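PDB 3TM8: HD-GYP domain-containing protein from Bdellovibrio bacteriovorus, which carries a two-iron HD-GYP domain and probably belongs to the class of cyclic-di-GMP phosphodiesterases in bacterial signalling. Local coordinates for residues N285-L290 with Q316-L321; S175-A180 with N322-G327; Q183-T188 with A278-S283; G141-F146 with S155-I160; K165-H170 with L212-P217. All coordinates share one frame; numbering follows the deposited sequence.

Contacts 1, 2 and 3 form a connected set: helix 315-325 packs on helix 276-293 in contact 1 and on helix 167-185 in contact 2, and contact 3 joins the end of helix 167-185 to helix 276-293. Across their segments all three meet through apolar side chains, contact 1 being buried and the other two partly so. Contact 4, also buried, places two aromatic rings against a valine and touches contact 2 through Tyr143 and Thr176. Contact 5, partly buried beside a loop, lies on the other side of the chain's centre from contact 4 and mixes carbon packing with a water-mediated link. Contacts 1 and 5 meet at one iron, bound by Asn285 and His170.

Contact 1: N285-L290 with Q316-L321; sequences NAMDRL and QHIQHL. With FE (Fe (III) ion), chain D; PO4 (phosphate ion), chain C.
Helices 276-293 and 315-325 approach each other most closely at Met287 and Leu321, whose CA atoms are 7.7 Å apart. The two side chains lie alongside, pointing opposite ways. Met287 bends at chi2 (-74°) and again at chi3, a double fold that lays CG against Leu321 CD1 at 3.9 Å and brings the terminal CE to Leu321 CB at 4.0 Å. The leucine is therefore touched both at its branch and at its root. Leu305 of helix 301-308 also packs on Met287. Asn285 points away from this interface: its OD1 binds an iron at 2.1 Å, and its ND2 gives a nearly straight hydrogen bond (169°) to O3 of a phosphate that probably comes from the crystallisation liquor. One turn further on, Arg289 grips phosphate O1 with NE and NH2, each at 2.8 Å, and the phosphorus lies in the guanidinium plane, at its edge. A salt bridge to Glu294 engages Arg289 NH1. Phosphate O2 and a water are further ligands of the iron. With them, His170, His203, Asp204 and Asn285 form the histidine- and aspartate-rich metal site of the HD domain, Asn285 coming from the helix that Met287 packs on helix 315-325.

Contact 2: S175-A180 with N322-G327; sequences STLSIA and NDILKG
Ile324 is the bump and the small Ala180 the hollow in this helix-to-helix packing, which seats the C-terminal helix 315-325 on helix 167-185 of the helical HD fold. The backbones come near at this pair, with CA atoms 7.1 Å apart, a closeness that the short alanine side chain permits. Ile324 straddles the methyl: its chi1 of -68° turns both branches onto Ala180, and CG2 reaches Ala180 CB at 3.9 Å. One turn earlier on the same helix as the alanine, Leu177 forms the wall beside this hollow. Its CD2 touches two partners that lie at about a right angle to each other, Ile324 CG2 and Leu325 CD2, each at 4.1 Å, and the two leucines lie crosswise. Leu154 borders Ala180 and Met158 borders Leu325, both from helix 153-158, while Met287 of helix 276-293 packs on Leu325 as well. Beyond the interface, helix 315-325 is closed by a Schellman motif at Gly327, where phi turns positive. The tightest point is where Ile324 CD1 presses on Ala180 CB at 3.5 Å, a squeezed pair of methyls, with Ala180 C 3.6 Å from the same CD1.

Contact 3: Q183-T188 with A278-S283; sequences QKLGIT and AVLVSS
Leu185 and Leu280 mark the nearest approach of the two backbones, with CA atoms 9.6 Å apart, where the last turn of helix 167-185 faces the N-terminal half of helix 276-293. Just after Leu185 the first helix stops in a Schellman motif: Gly186 adopts a positive phi (81°), and its N bonds back to Gln183 O at 3.2 Å. The chain turns there, so that Ile187 in the following loop faces the same helix as Leu185 does. At this separation side-chain ends do the touching. Leu280, modelled in two conformers, extends with CG anti to the backbone N (chi1 -163°), and in the conformer described its CD1 meets both partners. Ile187 comes tip to tip, CD1 to Leu280 CD1 at 3.9 Å, whereas Leu185 passes beside the other leucine, running against it, and places its CD1 also 3.9 Å from Leu280 CD1. Three methyls thus form a small triangle. Leu280 packs as well on Ser178 and Leu181 of helix 167-185 and on Leu196 of helix 190-202. His317 of helix 315-325 lies against Leu185 and is hydrogen-bonded to Ser283. The arrangement is apolar packing within the helical bundle of the HD domain, with the side chain of Leu280 about 9 Å from those of the iron ligands Asn285 and His257.

Contact 4: G141-F146 with S155-I160; sequences GKYVNF and SAVMNI
Tyr143 and Phe146 share a first torsion that sets CG opposite the backbone N (chi1 -168° and 172°), and the rings of these residues, one turn apart on helix 130-149, both extend to Val157 of helix 153-158. The two methyls of Val157 form a fork that faces the rings. Tyr143 OH arrives at this fork, 3.4 Å from Val157 CG1 and 3.5 Å from Val157 CG2, and the same Tyr143 OH is 3.9 Å from the branching Val157 CB behind them. Phe146 offers the edge of its ring: CE2 stands 4.3 Å from Val157 CG2, which lies near the ring plane. The rings make up the separation of the backbones, whose CA atoms are still 10.8 Å apart at Phe146 and Val157. These are two consecutive helices folded against each other, and together they border helix 167-185 of the HD domain. Thr176 of that helix packs on Val157 and is hydrogen-bonded through OG1 to Tyr143 OH, giving the buried hydroxyl a polar partner among the methyls. Ile112 of helix 105-125 lies against both rings, while Val172, Ser175 and Ile179 of helix 167-185 pack on Tyr143. Further along the second segment Ile160 N bonds to Val157 O at 3.0 Å, and Ile160 O is hydrogen-bonded to His169 NE2.

Contact 5: K165-H170 with L212-P217; sequences KTISHH and LNLNQP. With FE (Fe (III) ion), chain D.
Beside the iron site of the HD domain, Lys165, just before helix 167-185, and Ile167 in its first turn pack on Asn215 and Leu214 of the loop before helix 223-240. Ile167 CG2 and Leu214 CD1 meet at 3.3 Å, a short methyl-methyl contact, and the two side chains run nearly perpendicular. The isoleucine holds CG1 between its backbone N and carbonyl carbon (chi1 61°), which leaves CG2 as the branch that meets the leucine. Lys165 lays its methylenes over the Asn215 amide, with CE 3.6 Å from Asn215 ND2. A water accepts from Asn215 ND2 at 2.8 Å and, weakly, from Lys165 NZ, whose stronger partner is the carbonyl of Thr292. The loop keeps its shape through an Asx turn, Asn213 OD1 accepting from Asn215 N at 2.9 Å, with the donor above the carbonyl plane, and through Gln216 NE2, which uses an in-plane lone pair of Asn213 O at 2.8 Å. Arg289 is hydrogen-bonded to the carbonyls of Leu214 and Gln216. Thr166 caps the helix weakly, and one turn on His170 NE2 binds the iron at 2.1 Å while ND1 bonds to Asp288. With no direct hydrogen bond between the segments, their adhesion rests on carbon packing and a water link, whereas the polar bonds hold the loop's shape and the metal ligand's orientation.

Contact 1: N285-L290 with Q316-L321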
# COMPACT_ATOMS: atom_id res chain seq x y z
N ASN A 285 -3.13 -2.79 10.15
CA ASN A 285 -1.86 -3.40 9.83
C ASN A 285 -1.73 -4.79 10.42
O ASN A 285 -1.26 -5.71 9.76
CB ASN A 285 -0.71 -2.56 10.32
CG ASN A 285 0.60 -3.20 10.02
OD1 ASN A 285 0.98 -3.28 8.86
ND2 ASN A 285 1.27 -3.71 11.04
N ALA A 286 -2.11 -4.94 11.69
CA ALA A 286 -1.93 -6.21 12.37
C ALA A 286 -2.68 -7.29 11.62
O ALA A 286 -2.21 -8.43 11.48
CB ALA A 286 -2.40 -6.11 13.81
N MET A 287 -3.87 -6.95 11.12
CA MET A 287 -4.66 -7.90 10.34
C MET A 287 -3.97 -8.27 9.01
O MET A 287 -3.87 -9.45 8.68
CB MET A 287 -6.10 -7.40 10.15
CG MET A 287 -6.89 -7.34 11.47
SD MET A 287 -7.40 -8.94 12.12
CE MET A 287 -8.88 -9.21 11.15
N ASP A 288 -3.48 -7.29 8.25
CA ASP A 288 -2.84 -7.64 6.99
C ASP A 288 -1.50 -8.34 7.20
O ASP A 288 -1.12 -9.18 6.39
CB ASP A 288 -2.65 -6.45 6.04
CG ASP A 288 -2.22 -6.90 4.65
OD1 ASP A 288 -2.88 -7.81 4.11
OD2 ASP A 288 -1.23 -6.39 4.10
N ARG A 289 -0.78 -8.01 8.27
CA ARG A 289 0.45 -8.75 8.54
C ARG A 289 0.11 -10.24 8.69
O ARG A 289 0.78 -11.08 8.11
CB ARG A 289 1.24 -8.24 9.74
CG ARG A 289 2.11 -9.32 10.40
CD ARG A 289 3.28 -8.75 11.20
NE ARG A 289 4.40 -8.41 10.34
CZ ARG A 289 5.25 -9.28 9.79
NH1 ARG A 289 5.10 -10.58 10.02
NH2 ARG A 289 6.23 -8.85 9.01
N LEU A 290 -0.92 -10.55 9.46
CA LEU A 290 -1.30 -11.95 9.64
C LEU A 290 -1.64 -12.60 8.31
O LEU A 290 -1.17 -13.70 8.00
CB LEU A 290 -2.47 -12.11 10.62
CG LEU A 290 -2.16 -11.76 12.07
CD1 LEU A 290 -3.36 -12.07 12.96
CD2 LEU A 290 -0.92 -12.51 12.56
N GLN A 316 -13.21 -3.55 19.30
CA GLN A 316 -14.09 -3.02 18.26
C GLN A 316 -13.41 -2.91 16.89
O GLN A 316 -14.05 -3.12 15.86
CB GLN A 316 -14.75 -1.69 18.67
CG GLN A 316 -13.82 -0.51 18.90
CD GLN A 316 -13.37 -0.38 20.34
OE1 GLN A 316 -13.10 -1.37 21.01
NE2 GLN A 316 -13.32 0.85 20.84
N HIS A 317 -12.12 -2.59 16.87
CA HIS A 317 -11.40 -2.55 15.60
C HIS A 317 -11.31 -3.94 15.00
O HIS A 317 -11.53 -4.12 13.80
CB HIS A 317 -9.99 -2.02 15.78
CG HIS A 317 -9.92 -0.56 16.10
ND1 HIS A 317 -8.73 0.13 16.13
CD2 HIS A 317 -10.88 0.33 16.42
CE1 HIS A 317 -8.96 1.39 16.44
NE2 HIS A 317 -10.26 1.54 16.63
N ILE A 318 -10.97 -4.92 15.83
CA ILE A 318 -10.79 -6.27 15.33
C ILE A 318 -12.12 -6.84 14.81
O ILE A 318 -12.15 -7.46 13.76
CB ILE A 318 -10.14 -7.19 16.38
CG1 ILE A 318 -8.75 -6.65 16.71
CG2 ILE A 318 -10.05 -8.61 15.86
CD1 ILE A 318 -7.95 -6.25 15.48
N GLN A 319 -13.20 -6.58 15.53
CA GLN A 319 -14.52 -7.02 15.09
C GLN A 319 -14.92 -6.35 13.77
O GLN A 319 -15.41 -7.01 12.85
CB GLN A 319 -15.57 -6.73 16.16
CG GLN A 319 -15.31 -7.51 17.45
CD GLN A 319 -16.33 -7.22 18.55
OE1 GLN A 319 -16.66 -8.11 19.32
NE2 GLN A 319 -16.80 -5.98 18.63
N HIS A 320 -14.73 -5.04 13.67
CA HIS A 320 -15.05 -4.34 12.43
C HIS A 320 -14.21 -4.88 11.27
O HIS A 320 -14.73 -5.07 10.17
CB HIS A 320 -14.84 -2.83 12.57
CG HIS A 320 -15.93 -2.11 13.31
ND1 HIS A 320 -17.27 -2.40 13.15
CD2 HIS A 320 -15.87 -1.09 14.19
CE1 HIS A 320 -17.98 -1.59 13.91
NE2 HIS A 320 -17.16 -0.78 14.55
N LEU A 321 -12.92 -5.09 11.50
CA LEU A 321 -12.03 -5.59 10.45
C LEU A 321 -12.43 -6.99 10.02
O LEU A 321 -12.42 -7.31 8.83
CB LEU A 321 -10.56 -5.54 10.90
CG LEU A 321 -9.99 -4.11 10.92
CD1 LEU A 321 -8.76 -3.99 11.80
CD2 LEU A 321 -9.71 -3.61 9.49
FE FE D . 2.91 -2.91 8.03
P PO4 C . 4.87 -4.87 9.56
O1 PO4 C . 5.67 -6.13 9.38
O2 PO4 C . 3.84 -4.69 8.47
O3 PO4 C . 4.03 -4.94 10.86
O4 PO4 C . 5.80 -3.69 9.72
O HOH W 1 3.37 -2.14 9.79

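Contact 2: S175-A180 with N322-G327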
# COMPACT_ATOMS: atom_id res chain seq x y z
N SER A 175 -4.22 0.83 3.88
CA SER A 175 -5.01 2.04 3.72
C SER A 175 -6.46 1.74 3.38
O SER A 175 -7.38 2.44 3.82
CB SER A 175 -4.38 2.96 2.67
OG SER A 175 -4.76 2.60 1.35
N THR A 176 -6.68 0.68 2.61
CA THR A 176 -8.02 0.27 2.20
C THR A 176 -8.82 -0.20 3.42
O THR A 176 -9.97 0.22 3.63
CB THR A 176 -7.94 -0.85 1.15
OG1 THR A 176 -7.09 -0.44 0.07
CG2 THR A 176 -9.32 -1.17 0.58
N LEU A 177 -8.21 -1.06 4.23
CA LEU A 177 -8.84 -1.53 5.46
C LEU A 177 -9.05 -0.36 6.41
O LEU A 177 -10.06 -0.30 7.10
CB LEU A 177 -7.98 -2.60 6.13
CG LEU A 177 -7.77 -3.91 5.37
CD1 LEU A 177 -6.73 -4.76 6.08
CD2 LEU A 177 -9.09 -4.68 5.23
N SER A 178 -8.11 0.58 6.44
CA SER A 178 -8.25 1.74 7.32
C SER A 178 -9.43 2.64 6.93
O SER A 178 -10.14 3.14 7.80
CB SER A 178 -6.95 2.55 7.37
OG SER A 178 -5.90 1.81 7.97
N ILE A 179 -9.62 2.86 5.64
CA ILE A 179 -10.76 3.65 5.18
C ILE A 179 -12.07 2.99 5.61
O ILE A 179 -12.97 3.63 6.15
CB ILE A 179 -10.77 3.82 3.64
CG1 ILE A 179 -9.62 4.74 3.19
CG2 ILE A 179 -12.12 4.37 3.16
CD1 ILE A 179 -9.26 4.60 1.72
N ALA A 180 -12.16 1.68 5.38
CA ALA A 180 -13.36 0.95 5.75
C ALA A 180 -13.58 0.96 7.27
O ALA A 180 -14.71 1.11 7.73
CB ALA A 180 -13.31 -0.49 5.23
N ASN A 322 -12.80 -7.82 10.98
CA ASN A 322 -13.33 -9.14 10.65
C ASN A 322 -14.54 -9.02 9.72
O ASN A 322 -14.61 -9.71 8.70
CB ASN A 322 -13.66 -9.92 11.92
CG ASN A 322 -14.17 -11.31 11.62
OD1 ASN A 322 -13.46 -12.14 11.05
ND2 ASN A 322 -15.41 -11.59 12.02
N ASP A 323 -15.45 -8.11 10.06
CA ASP A 323 -16.65 -7.89 9.24
C ASP A 323 -16.29 -7.37 7.84
O ASP A 323 -16.86 -7.80 6.84
CB ASP A 323 -17.62 -6.92 9.92
CG ASP A 323 -18.27 -7.52 11.15
OD1 ASP A 323 -18.19 -8.75 11.34
OD2 ASP A 323 -18.88 -6.74 11.92
N ILE A 324 -15.35 -6.43 7.78
CA ILE A 324 -14.89 -5.90 6.50
C ILE A 324 -14.33 -7.01 5.60
O ILE A 324 -14.63 -7.05 4.41
CB ILE A 324 -13.85 -4.78 6.70
CG1 ILE A 324 -14.51 -3.56 7.33
CG2 ILE A 324 -13.16 -4.42 5.39
CD1 ILE A 324 -13.55 -2.60 7.99
N LEU A 325 -13.53 -7.90 6.17
CA LEU A 325 -12.95 -9.01 5.42
C LEU A 325 -14.02 -10.00 4.96
O LEU A 325 -13.85 -10.71 3.97
CB LEU A 325 -11.89 -9.72 6.25
CG LEU A 325 -10.61 -8.91 6.50
CD1 LEU A 325 -9.74 -9.58 7.55
CD2 LEU A 325 -9.85 -8.69 5.19
N LYS A 326 -15.13 -10.03 5.69
CA LYS A 326 -16.26 -10.90 5.39
C LYS A 326 -17.19 -10.28 4.36
O LYS A 326 -18.16 -10.90 3.93
CB LYS A 326 -17.06 -11.17 6.67
CG LYS A 326 -16.76 -12.47 7.37
CD LYS A 326 -17.47 -12.49 8.72
CE LYS A 326 -18.04 -13.86 9.03
NZ LYS A 326 -18.81 -13.83 10.31
N GLY A 327 -16.91 -9.04 3.97
CA GLY A 327 -17.73 -8.36 2.99
C GLY A 327 -18.75 -7.43 3.62
O GLY A 327 -19.35 -6.61 2.93

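Contact 3: Q183-T188 with A278-S283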
# COMPACT_ATOMS: atom_id res chain seq x y z
N GLN A 183 -14.90 4.34 8.41
CA GLN A 183 -16.33 4.41 8.14
C GLN A 183 -17.14 3.72 9.22
O GLN A 183 -18.14 4.25 9.68
CB GLN A 183 -16.66 3.81 6.77
CG GLN A 183 -18.15 3.89 6.42
CD GLN A 183 -18.47 3.33 5.05
OE1 GLN A 183 -17.79 2.43 4.55
NE2 GLN A 183 -19.52 3.86 4.43
N LYS A 184 -16.71 2.52 9.63
CA LYS A 184 -17.43 1.77 10.66
C LYS A 184 -17.44 2.47 12.01
O LYS A 184 -18.39 2.36 12.79
CB LYS A 184 -16.83 0.38 10.83
CG LYS A 184 -16.95 -0.52 9.62
CD LYS A 184 -18.34 -1.06 9.47
CE LYS A 184 -18.32 -2.27 8.55
NZ LYS A 184 -19.60 -3.01 8.63
N LEU A 185 -16.37 3.20 12.29
CA LEU A 185 -16.22 3.93 13.55
C LEU A 185 -16.87 5.31 13.52
O LEU A 185 -16.91 5.99 14.54
CB LEU A 185 -14.74 4.09 13.88
CG LEU A 185 -14.00 2.79 14.16
CD1 LEU A 185 -12.50 3.04 14.24
CD2 LEU A 185 -14.50 2.17 15.47
N GLY A 186 -17.34 5.72 12.35
CA GLY A 186 -18.01 7.00 12.21
C GLY A 186 -17.06 8.18 12.08
O GLY A 186 -17.44 9.32 12.37
N ILE A 187 -15.84 7.93 11.64
CA ILE A 187 -14.90 9.01 11.35
C ILE A 187 -15.14 9.54 9.94
O ILE A 187 -14.71 8.93 8.96
CB ILE A 187 -13.44 8.53 11.45
CG1 ILE A 187 -13.14 8.07 12.88
CG2 ILE A 187 -12.49 9.65 11.04
CD1 ILE A 187 -11.83 7.33 13.02
N THR A 188 -15.81 10.68 9.85
CA THR A 188 -16.30 11.19 8.56
C THR A 188 -15.52 12.39 8.01
O THR A 188 -15.60 12.69 6.83
CB THR A 188 -17.78 11.59 8.65
OG1 THR A 188 -17.93 12.63 9.61
CG2 THR A 188 -18.64 10.39 9.07
N ALA A 278 -3.46 6.60 14.40
CA ALA A 278 -2.43 5.57 14.40
C ALA A 278 -2.92 4.28 15.06
O ALA A 278 -2.48 3.19 14.69
CB ALA A 278 -1.14 6.06 15.07
N VAL A 279 -3.82 4.39 16.03
CA VAL A 279 -4.41 3.20 16.65
C VAL A 279 -5.20 2.42 15.60
O VAL A 279 -5.13 1.19 15.55
CB VAL A 279 -5.32 3.57 17.84
CG1 VAL A 279 -5.89 2.30 18.48
CG2 VAL A 279 -4.55 4.39 18.86
N LEU A 280 -5.92 3.14 14.75
CA LEU A 280 -6.68 2.54 13.67
C LEU A 280 -5.74 1.82 12.68
O LEU A 280 -5.97 0.65 12.34
CB LEU A 280 -7.51 3.62 12.98
CG LEU A 280 -8.67 3.20 12.08
CD1 LEU A 280 -9.64 4.35 11.86
CD2 LEU A 280 -8.14 2.71 10.76
N VAL A 281 -4.70 2.51 12.24
CA VAL A 281 -3.75 1.90 11.32
C VAL A 281 -3.05 0.70 11.95
O VAL A 281 -2.79 -0.30 11.28
CB VAL A 281 -2.71 2.92 10.81
CG1 VAL A 281 -1.68 2.23 9.92
CG2 VAL A 281 -3.40 4.02 10.02
N SER A 282 -2.74 0.79 13.24
CA SER A 282 -2.13 -0.33 13.95
C SER A 282 -3.00 -1.59 13.86
O SER A 282 -2.49 -2.68 13.60
CB SER A 282 -1.82 0.02 15.40
OG SER A 282 -1.29 -1.11 16.06
N SER A 283 -4.30 -1.43 14.09
CA SER A 283 -5.23 -2.55 13.99
C SER A 283 -5.31 -3.12 12.57
O SER A 283 -5.24 -4.33 12.37
CB SER A 283 -6.62 -2.14 14.47
OG SER A 283 -6.59 -1.67 15.81

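Contact 4: G141-F146 with S155-I160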
# COMPACT_ATOMS: atom_id res chain seq x y z
N GLY A 141 -6.75 11.27 -1.24
CA GLY A 141 -8.11 11.80 -1.21
C GLY A 141 -8.97 11.21 -2.30
O GLY A 141 -10.12 10.85 -2.08
N LYS A 142 -8.42 11.10 -3.51
CA LYS A 142 -9.16 10.49 -4.61
C LYS A 142 -9.47 9.03 -4.29
O LYS A 142 -10.54 8.53 -4.64
CB LYS A 142 -8.38 10.59 -5.92
CG LYS A 142 -8.18 12.02 -6.39
CD LYS A 142 -7.26 12.10 -7.61
CE LYS A 142 -7.82 11.33 -8.79
NZ LYS A 142 -9.00 11.99 -9.42
N TYR A 143 -8.55 8.36 -3.62
CA TYR A 143 -8.72 6.97 -3.24
C TYR A 143 -9.85 6.81 -2.22
O TYR A 143 -10.70 5.92 -2.35
CB TYR A 143 -7.41 6.38 -2.71
CG TYR A 143 -7.46 4.89 -2.57
CD1 TYR A 143 -7.78 4.08 -3.66
CD2 TYR A 143 -7.16 4.26 -1.37
CE1 TYR A 143 -7.84 2.72 -3.55
CE2 TYR A 143 -7.22 2.89 -1.25
CZ TYR A 143 -7.55 2.12 -2.34
OH TYR A 143 -7.62 0.76 -2.27
N VAL A 144 -9.87 7.66 -1.20
CA VAL A 144 -10.98 7.63 -0.24
C VAL A 144 -12.30 7.74 -1.00
O VAL A 144 -13.24 6.98 -0.76
CB VAL A 144 -10.89 8.77 0.81
CG1 VAL A 144 -12.18 8.84 1.64
CG2 VAL A 144 -9.68 8.58 1.71
N ASN A 145 -12.37 8.68 -1.94
CA ASN A 145 -13.61 8.87 -2.68
C ASN A 145 -13.97 7.65 -3.52
O ASN A 145 -15.15 7.29 -3.61
CB ASN A 145 -13.56 10.13 -3.54
CG ASN A 145 -14.86 10.38 -4.26
OD1 ASN A 145 -15.90 10.52 -3.62
ND2 ASN A 145 -14.81 10.43 -5.58
N PHE A 146 -12.98 7.02 -4.13
CA PHE A 146 -13.21 5.82 -4.91
C PHE A 146 -13.80 4.70 -4.05
O PHE A 146 -14.80 4.07 -4.42
CB PHE A 146 -11.90 5.37 -5.56
CG PHE A 146 -11.96 4.02 -6.25
CD1 PHE A 146 -12.74 3.83 -7.39
CD2 PHE A 146 -11.22 2.95 -5.77
CE1 PHE A 146 -12.79 2.59 -8.02
CE2 PHE A 146 -11.26 1.71 -6.40
CZ PHE A 146 -12.04 1.53 -7.53
N SER A 155 -13.89 -4.56 -2.17
CA SER A 155 -13.78 -5.98 -2.48
C SER A 155 -12.87 -6.22 -3.68
O SER A 155 -12.06 -7.16 -3.67
CB SER A 155 -15.17 -6.60 -2.71
OG SER A 155 -15.84 -5.96 -3.77
N ALA A 156 -12.98 -5.38 -4.70
CA ALA A 156 -12.12 -5.52 -5.88
C ALA A 156 -10.65 -5.30 -5.53
O ALA A 156 -9.78 -6.04 -6.00
CB ALA A 156 -12.56 -4.56 -6.97
N VAL A 157 -10.36 -4.30 -4.71
CA VAL A 157 -8.98 -4.05 -4.31
C VAL A 157 -8.45 -5.22 -3.49
O VAL A 157 -7.31 -5.66 -3.67
CB VAL A 157 -8.83 -2.71 -3.55
CG1 VAL A 157 -7.44 -2.62 -2.92
CG2 VAL A 157 -9.08 -1.54 -4.51
N MET A 158 -9.29 -5.76 -2.61
CA MET A 158 -8.88 -6.87 -1.76
C MET A 158 -8.68 -8.17 -2.55
O MET A 158 -8.11 -9.12 -2.04
CB MET A 158 -9.84 -7.06 -0.58
CG MET A 158 -9.84 -5.88 0.40
SD MET A 158 -8.24 -5.51 1.18
CE MET A 158 -8.00 -6.97 2.19
N ASN A 159 -9.13 -8.20 -3.81
CA ASN A 159 -8.87 -9.32 -4.71
C ASN A 159 -7.46 -9.32 -5.28
O ASN A 159 -7.03 -10.30 -5.88
CB ASN A 159 -9.84 -9.30 -5.89
CG ASN A 159 -11.21 -9.81 -5.54
OD1 ASN A 159 -11.38 -10.61 -4.62
ND2 ASN A 159 -12.21 -9.37 -6.30
N ILE A 160 -6.76 -8.20 -5.13
CA ILE A 160 -5.44 -8.06 -5.73
C ILE A 160 -4.39 -8.52 -4.72
O ILE A 160 -3.94 -7.75 -3.88
CB ILE A 160 -5.17 -6.61 -6.18
CG1 ILE A 160 -6.35 -6.08 -7.01
CG2 ILE A 160 -3.87 -6.53 -6.97
CD1 ILE A 160 -6.27 -4.59 -7.30

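Contact 5: K165-H170 with L212-P217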
# COMPACT_ATOMS: atom_id res chain seq x y z
N LYS A 165 4.82 -9.67 -1.73
CA LYS A 165 4.95 -9.27 -0.33
C LYS A 165 5.67 -7.93 -0.16
O LYS A 165 6.51 -7.78 0.73
CB LYS A 165 5.68 -10.35 0.47
CG LYS A 165 5.19 -11.76 0.21
CD LYS A 165 3.76 -11.94 0.68
CE LYS A 165 3.28 -13.36 0.38
NZ LYS A 165 1.95 -13.65 0.96
N THR A 166 5.33 -6.95 -1.00
CA THR A 166 6.01 -5.66 -0.95
C THR A 166 5.34 -4.69 0.03
O THR A 166 4.13 -4.78 0.30
CB THR A 166 6.06 -4.98 -2.32
OG1 THR A 166 4.73 -4.71 -2.77
CG2 THR A 166 6.77 -5.89 -3.32
N ILE A 167 6.13 -3.76 0.55
CA ILE A 167 5.63 -2.81 1.53
C ILE A 167 4.73 -1.75 0.91
O ILE A 167 3.87 -1.20 1.59
CB ILE A 167 6.76 -2.16 2.37
CG1 ILE A 167 7.73 -1.37 1.49
CG2 ILE A 167 7.49 -3.22 3.20
CD1 ILE A 167 8.79 -0.63 2.28
N SER A 168 4.92 -1.45 -0.37
CA SER A 168 4.05 -0.48 -1.01
C SER A 168 2.67 -1.08 -1.29
O SER A 168 1.65 -0.44 -1.03
CB SER A 168 4.69 0.09 -2.27
OG SER A 168 5.04 -0.96 -3.14
N HIS A 169 2.62 -2.31 -1.78
CA HIS A 169 1.33 -2.98 -1.96
C HIS A 169 0.63 -3.12 -0.59
O HIS A 169 -0.57 -2.83 -0.43
CB HIS A 169 1.53 -4.32 -2.66
CG HIS A 169 0.27 -5.05 -3.00
ND1 HIS A 169 0.10 -5.67 -4.22
CD2 HIS A 169 -0.85 -5.31 -2.28
CE1 HIS A 169 -1.08 -6.27 -4.24
NE2 HIS A 169 -1.68 -6.06 -3.08
N HIS A 170 1.39 -3.54 0.41
CA HIS A 170 0.89 -3.70 1.77
C HIS A 170 0.35 -2.36 2.32
O HIS A 170 -0.69 -2.32 2.98
CB HIS A 170 2.01 -4.31 2.62
CG HIS A 170 1.85 -4.17 4.11
ND1 HIS A 170 0.91 -4.86 4.85
CD2 HIS A 170 2.58 -3.46 5.01
CE1 HIS A 170 1.07 -4.58 6.13
NE2 HIS A 170 2.07 -3.73 6.25
N LEU A 212 15.58 -7.17 5.92
CA LEU A 212 14.65 -8.07 6.58
C LEU A 212 13.67 -8.70 5.60
O LEU A 212 13.08 -8.01 4.78
CB LEU A 212 13.87 -7.29 7.65
CG LEU A 212 12.83 -8.06 8.47
CD1 LEU A 212 13.47 -9.17 9.30
CD2 LEU A 212 12.08 -7.10 9.37
N ASN A 213 13.48 -10.01 5.72
CA ASN A 213 12.40 -10.69 5.02
C ASN A 213 11.12 -10.55 5.84
O ASN A 213 11.00 -11.15 6.90
CB ASN A 213 12.73 -12.17 4.81
CG ASN A 213 11.59 -12.95 4.16
OD1 ASN A 213 10.62 -12.37 3.67
ND2 ASN A 213 11.72 -14.27 4.14
N LEU A 214 10.18 -9.75 5.35
CA LEU A 214 8.95 -9.48 6.09
C LEU A 214 7.99 -10.65 6.06
O LEU A 214 7.10 -10.76 6.89
CB LEU A 214 8.24 -8.25 5.54
CG LEU A 214 8.97 -6.93 5.74
CD1 LEU A 214 8.18 -5.81 5.11
CD2 LEU A 214 9.21 -6.67 7.21
N ASN A 215 8.17 -11.52 5.07
CA ASN A 215 7.26 -12.63 4.84
C ASN A 215 7.58 -13.81 5.75
O ASN A 215 7.87 -14.92 5.29
CB ASN A 215 7.33 -13.02 3.36
CG ASN A 215 6.24 -14.00 2.96
OD1 ASN A 215 6.48 -14.93 2.18
ND2 ASN A 215 5.04 -13.81 3.49
N GLN A 216 7.53 -13.56 7.06
CA GLN A 216 7.70 -14.59 8.07
C GLN A 216 6.99 -14.13 9.34
O GLN A 216 6.81 -12.93 9.54
CB GLN A 216 9.19 -14.84 8.33
CG GLN A 216 9.92 -13.65 8.90
CD GLN A 216 11.41 -13.91 9.11
OE1 GLN A 216 11.79 -14.93 9.69
NE2 GLN A 216 12.24 -12.99 8.65
N PRO A 217 6.56 -15.07 10.18
CA PRO A 217 5.88 -14.67 11.42
C PRO A 217 6.83 -13.97 12.39
O PRO A 217 7.96 -14.44 12.59
CB PRO A 217 5.38 -15.99 12.01
CG PRO A 217 5.36 -16.94 10.84
CD PRO A 217 6.52 -16.53 9.99
FE FE D . 2.91 -2.91 8.03
O HOH W 2 2.77 -15.44 3.80
O HOH W 1 3.37 -2.14 9.79